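PDB 4D79: tRNA threonylcarbamoyladenosine dehydratase from Escherichia coli, which catalyses the ATP-dependent dehydration of threonylcarbamoyladenosine at position 37 of tRNAs to its cyclic form, and can accept sulfur from the desulfurase CsdA in vitro. Local coordinates for residues B[112-115]-B[116-120]; B[136-139]-B[140-144]; B[165-168]-B[169-173]. All coordinates share one frame; numbering follows the deposited sequence. Where two conformers were deposited one is given.

Contact 1. Residues B[112-115]-B[116-120]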
loop_
_atom_site.group_PDB
_atom_site.type_symbol
_atom_site.label_atom_id
_atom_site.label_comp_id
_atom_site.label_asym_id
_atom_site.label_seq_id
_atom_site.Cartn_x
_atom_site.Cartn_y
_atom_site.Cartn_z
ATOM N N ASP B 112 22.747 -2.758 -22.847
ATOM C CA ASP B 112 22.899 -3.750 -23.897
ATOM C C ASP B 112 21.641 -4.561 -24.138
ATOM O O ASP B 112 21.466 -5.077 -25.249
ATOM C CB ASP B 112 24.024 -4.733 -23.544
ATOM C CG ASP B 112 25.406 -4.119 -23.642
ATOM O OD1 ASP B 112 25.575 -3.117 -24.370
ATOM O OD2 ASP B 112 26.329 -4.651 -22.987
ATOM N N ASN B 113 20.790 -4.754 -23.121
ATOM C CA ASN B 113 19.632 -5.623 -23.292
ATOM C C ASN B 113 18.304 -4.889 -23.222
ATOM O O ASN B 113 17.255 -5.520 -23.418
ATOM C CB ASN B 113 19.659 -6.760 -22.262
ATOM C CG ASN B 113 19.487 -6.271 -20.821
ATOM O OD1 ASN B 113 18.926 -5.205 -20.569
ATOM N ND2 ASN B 113 19.967 -7.064 -19.873
ATOM N N VAL B 114 18.308 -3.579 -22.962
ATOM C CA VAL B 114 17.041 -2.909 -22.679
ATOM C C VAL B 114 16.137 -2.912 -23.901
ATOM O O VAL B 114 14.931 -3.187 -23.802
ATOM C CB VAL B 114 17.281 -1.477 -22.161
ATOM C CG1 VAL B 114 18.071 -0.635 -23.193
ATOM C CG2 VAL B 114 15.939 -0.827 -21.765
ATOM N N ALA B 115 16.703 -2.671 -25.089
ATOM C CA ALA B 115 15.850 -2.642 -26.262
ATOM C C ALA B 115 15.179 -3.992 -26.479
ATOM O O ALA B 115 13.994 -4.050 -26.797
ATOM C CB ALA B 115 16.667 -2.223 -27.473
ATOM N N GLN B 116 15.926 -5.091 -26.322
ATOM C CA GLN B 116 15.322 -6.416 -26.457
ATOM C C GLN B 116 14.189 -6.607 -25.457
ATOM O O GLN B 116 13.082 -7.051 -25.810
ATOM C CB GLN B 116 16.395 -7.492 -26.271
ATOM C CG GLN B 116 15.874 -8.923 -26.191
ATOM C CD GLN B 116 16.959 -9.926 -25.833
ATOM O OE1 GLN B 116 18.147 -9.600 -25.834
ATOM N NE2 GLN B 116 16.548 -11.142 -25.479
ATOM N N TYR B 117 14.420 -6.236 -24.199
ATOM C CA TYR B 117 13.360 -6.470 -23.231
ATOM C C TYR B 117 12.190 -5.522 -23.459
ATOM O O TYR B 117 11.037 -5.909 -23.252
ATOM C CB TYR B 117 13.922 -6.369 -21.808
ATOM C CG TYR B 117 14.790 -7.555 -21.433
ATOM C CD1 TYR B 117 14.476 -8.827 -21.873
ATOM C CD2 TYR B 117 15.926 -7.404 -20.650
ATOM C CE1 TYR B 117 15.242 -9.910 -21.543
ATOM C CE2 TYR B 117 16.693 -8.488 -20.308
ATOM C CZ TYR B 117 16.347 -9.743 -20.769
ATOM O OH TYR B 117 17.099 -10.851 -20.451
ATOM N N MET B 118 12.441 -4.325 -23.957
ATOM C CA MET B 118 11.330 -3.413 -24.180
ATOM C C MET B 118 10.658 -3.652 -25.532
ATOM O O MET B 118 9.657 -2.993 -25.835
ATOM C CB MET B 118 11.813 -1.965 -24.077
ATOM C CG MET B 118 12.239 -1.567 -22.682
ATOM S SD MET B 118 10.937 -1.714 -21.430
ATOM C CE MET B 118 11.640 -2.967 -20.377
ATOM N N SER B 119 11.109 -4.661 -26.293
ATOM C CA SER B 119 10.652 -4.885 -27.662
ATOM C C SER B 119 9.275 -5.528 -27.721
ATOM O O SER B 119 8.689 -5.588 -28.803
ATOM C CB SER B 119 11.649 -5.801 -28.418
ATOM O OG SER B 119 12.953 -5.265 -28.407
ATOM N N VAL B 120 8.721 -5.956 -26.587
ATOM C CA VAL B 120 7.420 -6.602 -26.585
ATOM C C VAL B 120 6.284 -5.629 -26.858
ATOM O O VAL B 120 5.221 -6.052 -27.323
ATOM C CB VAL B 120 7.200 -7.292 -25.219
ATOM C CG1 VAL B 120 5.793 -7.890 -25.101
ATOM C CG2 VAL B 120 8.263 -8.350 -24.972
#

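Contact 2. Residues B[136-139]-B[140-144]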
loop_
_atom_site.group_PDB
_atom_site.type_symbol
_atom_site.label_atom_id
_atom_site.label_comp_id
_atom_site.label_asym_id
_atom_site.label_seq_id
_atom_site.Cartn_x
_atom_site.Cartn_y
_atom_site.Cartn_z
ATOM N N ALA B 136 18.878 4.596 -15.282
ATOM C CA ALA B 136 19.104 5.588 -16.325
ATOM C C ALA B 136 18.936 4.976 -17.716
ATOM O O ALA B 136 18.270 5.556 -18.571
ATOM C CB ALA B 136 20.496 6.192 -16.163
ATOM N N ALA B 137 19.475 3.778 -17.930
ATOM C CA ALA B 137 19.363 3.120 -19.225
ATOM C C ALA B 137 17.901 2.818 -19.571
ATOM O O ALA B 137 17.475 2.996 -20.721
ATOM C CB ALA B 137 20.187 1.836 -19.208
ATOM N N LEU B 138 17.114 2.363 -18.588
ATOM C CA LEU B 138 15.707 2.096 -18.851
ATOM C C LEU B 138 14.974 3.391 -19.179
ATOM O O LEU B 138 14.226 3.465 -20.159
ATOM C CB LEU B 138 15.053 1.395 -17.644
ATOM C CG LEU B 138 13.558 1.060 -17.761
ATOM C CD1 LEU B 138 13.364 0.054 -18.883
ATOM C CD2 LEU B 138 13.010 0.514 -16.451
ATOM N N ILE B 139 15.194 4.432 -18.374
ATOM C CA ILE B 139 14.465 5.687 -18.561
ATOM C C ILE B 139 14.802 6.320 -19.898
ATOM O O ILE B 139 13.907 6.781 -20.617
ATOM C CB ILE B 139 14.746 6.641 -17.388
ATOM C CG1 ILE B 139 14.041 6.103 -16.140
ATOM C CG2 ILE B 139 14.284 8.091 -17.685
ATOM C CD1 ILE B 139 14.500 6.776 -14.924
ATOM N N ALA B 140 16.098 6.381 -20.235
ATOM C CA ALA B 140 16.517 6.986 -21.494
ATOM C C ALA B 140 15.895 6.257 -22.682
ATOM O O ALA B 140 15.363 6.892 -23.597
ATOM C CB ALA B 140 18.045 7.006 -21.565
ATOM N N TYR B 141 15.872 4.925 -22.638
ATOM C CA TYR B 141 15.286 4.148 -23.720
ATOM C C TYR B 141 13.782 4.383 -23.842
ATOM O O TYR B 141 13.271 4.617 -24.949
ATOM C CB TYR B 141 15.584 2.662 -23.531
ATOM C CG TYR B 141 15.145 1.880 -24.748
ATOM C CD1 TYR B 141 15.996 1.741 -25.855
ATOM C CD2 TYR B 141 13.876 1.369 -24.828
ATOM C CE1 TYR B 141 15.583 1.056 -27.004
ATOM C CE2 TYR B 141 13.444 0.677 -25.952
ATOM C CZ TYR B 141 14.307 0.548 -27.044
ATOM O OH TYR B 141 13.869 -0.130 -28.132
ATOM N N CYS B 142 13.028 4.299 -22.723
ATOM C CA CYS B 142 11.592 4.489 -22.835
ATOM C C CYS B 142 11.261 5.910 -23.241
ATOM O O CYS B 142 10.359 6.123 -24.053
ATOM C CB CYS B 142 10.888 4.154 -21.501
ATOM S SG CYS B 142 10.994 2.399 -21.185
ATOM N N ARG B 143 11.999 6.888 -22.702
ATOM C CA ARG B 143 11.774 8.282 -23.076
ATOM C C ARG B 143 11.985 8.506 -24.584
ATOM O O ARG B 143 11.115 9.075 -25.245
ATOM C CB ARG B 143 12.701 9.177 -22.264
ATOM C CG ARG B 143 12.526 10.676 -22.498
ATOM C CD ARG B 143 13.652 11.392 -21.748
ATOM N NE ARG B 143 13.661 12.848 -21.889
ATOM C CZ ARG B 143 14.370 13.539 -22.767
ATOM N NH1 ARG B 143 15.154 12.926 -23.654
ATOM N NH2 ARG B 143 14.281 14.863 -22.753
ATOM N N ARG B 144 13.113 8.011 -25.137
ATOM C CA ARG B 144 13.451 8.170 -26.565
ATOM C C ARG B 144 12.407 7.528 -27.456
ATOM O O ARG B 144 12.127 8.019 -28.559
ATOM C CB ARG B 144 14.809 7.523 -26.893
ATOM C CG ARG B 144 15.999 8.215 -26.433
ATOM C CD ARG B 144 17.238 7.314 -26.569
ATOM N NE ARG B 144 18.434 8.027 -26.093
ATOM C CZ ARG B 144 19.671 7.550 -26.147
ATOM N NH1 ARG B 144 19.909 6.350 -26.664
ATOM N NH2 ARG B 144 20.673 8.282 -25.683
#

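Contact 3. Residues B[165-168]-B[169-173]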
loop_
_atom_site.group_PDB
_atom_site.type_symbol
_atom_site.label_atom_id
_atom_site.label_comp_id
_atom_site.label_asym_id
_atom_site.label_seq_id
_atom_site.Cartn_x
_atom_site.Cartn_y
_atom_site.Cartn_z
ATOM N N GLN B 165 3.756 11.971 -4.196
ATOM C CA GLN B 165 3.090 12.610 -5.317
ATOM C C GLN B 165 3.893 12.311 -6.582
ATOM O O GLN B 165 4.943 11.662 -6.545
ATOM C CB GLN B 165 2.897 14.107 -5.071
ATOM C CG GLN B 165 4.078 14.786 -4.496
ATOM C CD GLN B 165 3.762 16.172 -3.981
ATOM O OE1 GLN B 165 3.533 17.091 -4.754
ATOM N NE2 GLN B 165 3.698 16.313 -2.659
ATOM N N VAL B 166 3.379 12.785 -7.712
ATOM C CA VAL B 166 3.959 12.544 -9.030
ATOM C C VAL B 166 4.310 13.887 -9.650
ATOM O O VAL B 166 3.464 14.786 -9.708
ATOM C CB VAL B 166 2.993 11.770 -9.955
ATOM C CG1 VAL B 166 3.704 11.385 -11.254
ATOM C CG2 VAL B 166 2.450 10.535 -9.272
ATOM N N THR B 167 5.539 14.008 -10.153
ATOM C CA THR B 167 5.947 15.214 -10.847
ATOM C C THR B 167 7.007 14.846 -11.895
ATOM O O THR B 167 7.449 13.697 -12.013
ATOM C CB THR B 167 6.464 16.260 -9.834
ATOM O OG1 THR B 167 6.494 17.563 -10.428
ATOM C CG2 THR B 167 7.839 15.920 -9.340
ATOM N N ASP B 168 7.418 15.840 -12.660
ATOM C CA ASP B 168 8.477 15.612 -13.625
ATOM C C ASP B 168 9.778 15.340 -12.889
ATOM O O ASP B 168 10.082 15.987 -11.878
ATOM C CB ASP B 168 8.653 16.810 -14.533
ATOM C CG ASP B 168 9.635 16.538 -15.654
ATOM O OD1 ASP B 168 9.193 15.996 -16.697
ATOM O OD2 ASP B 168 10.846 16.836 -15.500
ATOM N N LEU B 169 10.546 14.383 -13.416
ATOM C CA LEU B 169 11.790 13.952 -12.775
ATOM C C LEU B 169 12.710 15.121 -12.482
ATOM O O LEU B 169 13.445 15.089 -11.489
ATOM C CB LEU B 169 12.493 12.899 -13.648
ATOM C CG LEU B 169 13.878 12.407 -13.177
ATOM C CD1 LEU B 169 13.798 11.777 -11.773
ATOM C CD2 LEU B 169 14.481 11.409 -14.222
ATOM N N ALA B 170 12.663 16.173 -13.305
ATOM C CA ALA B 170 13.496 17.347 -13.074
ATOM C C ALA B 170 13.170 18.086 -11.785
ATOM O O ALA B 170 14.015 18.870 -11.316
ATOM C CB ALA B 170 13.363 18.349 -14.212
ATOM N N LYS B 171 11.955 17.928 -11.264
ATOM C CA LYS B 171 11.428 18.757 -10.184
ATOM C C LYS B 171 11.293 18.009 -8.863
ATOM O O LYS B 171 10.729 18.544 -7.908
ATOM C CB LYS B 171 10.095 19.388 -10.594
ATOM C CG LYS B 171 10.226 20.222 -11.873
ATOM C CD LYS B 171 9.032 21.142 -12.151
ATOM C CE LYS B 171 7.756 20.437 -12.577
ATOM N NZ LYS B 171 6.680 21.447 -12.857
ATOM N N THR B 172 11.827 16.806 -8.759
ATOM C CA THR B 172 11.795 16.119 -7.487
ATOM C C THR B 172 12.709 16.811 -6.461
ATOM O O THR B 172 13.713 17.448 -6.804
ATOM C CB THR B 172 12.211 14.662 -7.671
ATOM O OG1 THR B 172 13.589 14.597 -8.019
ATOM C CG2 THR B 172 11.368 13.991 -8.750
ATOM N N ILE B 173 12.339 16.688 -5.187
ATOM C CA ILE B 173 13.139 17.154 -4.063
ATOM C C ILE B 173 13.320 16.033 -3.066
ATOM O O ILE B 173 12.579 15.042 -3.066
ATOM C CB ILE B 173 12.524 18.358 -3.325
ATOM C CG1 ILE B 173 11.112 17.982 -2.814
ATOM C CG2 ILE B 173 12.504 19.577 -4.243
ATOM C CD1 ILE B 173 10.607 18.869 -1.689
#

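Contact 1. Residues B[112-115]-B[116-120]
N113 and Y117, one helical turn apart, meet because N113 CG stands between its backbone N and carbonyl carbon (chi1 66°) while the ring of Y117, anti to its own carbonyl carbon (chi1 -73°), leans back toward the start of the helix. The CD2-CE2 side of the ring comes against the flat amide: Y117 CE2 lies 3.6 Å from N113 CG and equally close to ND2, and Y117 CD2 is 3.7 Å from N113 OD1. Amide and ring planes are turned 53° from each other, so the two groups neither stack flat nor meet at a right angle, and ND2 approaches the ring obliquely. In the backbone Y117 N donates to N113 O at 3.0 Å, an i to i+4 bond of this turn. Both polar ends have partners in the preceding loop: N113 OD1 accepts from T110 N, ND2 reaches F108 O, and the Y117 hydroxyl is hydrogen-bonded to D107 OD2. On another side of the turn V114 and M118 repeat the four-residue spacing with apolar groups. V114 CG2 touches M118 CG at 3.9 Å, and the M118 N to V114 O bond is short, 2.7 Å. The thioether chain of M118 then bends, and the side chain packs on C34 of strand 32-36 and on I147. The helix thus has one polar, partly exposed flank and one buried apolar flank. With both ends of its amide engaged, N113 is probably held in one rotation against the Y117 ring; the ring, tethered in turn through its hydroxyl, ties this short helix to the loop that follows strand 101-105, so the contact combines directional polar bonds with plain van der Waals packing.

Contact 2. Residues B[136-139]-B[140-144]
A136 to A140, A137 to Y141, L138 to C142 and I139 to R143 are joined by four successive i to i+4 hydrogen bonds of a regular alpha helix. The shortest runs from R143 N to I139 O at 2.8 Å. The longest, Y141 N to A137 O, measures 3.2 Å, its donor tilted 34° from the carbonyl plane. The side-chain contact proper is between L138 and C142. C142 SG, anti to its carbonyl carbon (chi1 -69°), is directed back along the helix and rests 4.1 Å from the methyl L138 CD1. Other touches are made by the roots of the side chains against carbonyl oxygens of the preceding turn: A140 CB lies 3.3 Å from A136 O, Y141 CB 3.4 Å from A137 O, and R143 CB 3.1 Å from I139 O. Beyond CB, Y141 and R143 leave the helix. R143 runs extended from CG to NE and hydrogen-bonds L199 O through NE, which carries its charged end to the loop before strand 202-206. I139 packs on L149 and T151 of strand 149-152, where C142 also touches L149, and I139 reaches L181 as well. A136 touches L181 and A140 touches F189 of helix 176-189; their small size is consistent with close packing there. The helix is therefore mostly buried and apolar, with the partly exposed Y141 and two arginines, R143 and R144, toward its C-terminal end. Helix 132-144 is the connection between the neighbouring parallel strands 124-127 and 149-152, a beta-alpha-beta crossover of the Rossmann-like sheet that the HesA/MoeB/ThiF family uses to bind ATP; the side chain of L138 is about 7 Å from the bound nucleotide.

Contact 3. Residues B[165-168]-B[169-173]
D168 makes both hydrogen bonds of this contact. Its backbone O accepts from K171 N at 2.8 Å, from above the carbonyl plane, closing a type I beta turn with L169 and A170 at the corners. Its carboxylate takes the amide two residues on: CG is anti to the backbone N (chi1 -173°), which carries OD2 forward to A170 N at 2.9 Å in an Asx turn, the donor lying 37° out of the carboxylate plane. OD2 also accepts from L199 N, and OD1 from V201 N, so the buried carboxylate is held by backbone amides of two chain segments. With an alanine at D168, the A170, L199 and V201 amides would probably lose their shared acceptor and the turn would be less firmly tied to the loop before strand 202-206. R182 NH1 of helix 176-189 bonds both T172 OG1 and L169 O. The turn reverses the chain at the end of strand 164-168, an outermost strand of this chain's sheet, antiparallel to 202-206, and starts the loop leading to helix 176-189. Van der Waals contacts across the bend are few. T167 OG1 lies 3.8 Å from K171 CE, the two side chains crossing at about a right angle, and T167 CG2 meets T172 CG2 at 4.1 Å. The opposite charges of K171 NZ and D168 OD2 are 6.8 Å apart, not in contact.

In the fold
Contacts 1 and 2 are one-turn contacts of helices that pack together: Y141 of 136-144 lies against V114, A115 and M118, with A115 CB 3.5 Å from Y141 CE1, and M118 CE reaches L138 CD1 at 3.8 Å. Contact 2 is the buried member, apolar and ruled by helix hydrogen bonds; contact 1, partly buried, adds a polar flank tied to a loop. Contact 3, also partly buried, sits at the end of an outermost strand and is a turn held by a carboxylate. It approaches contact 2 to about 5 Å between nearest atoms without touching, yet both reach L199, R143 bonding the carbonyl O of L199 and D168 its backbone N.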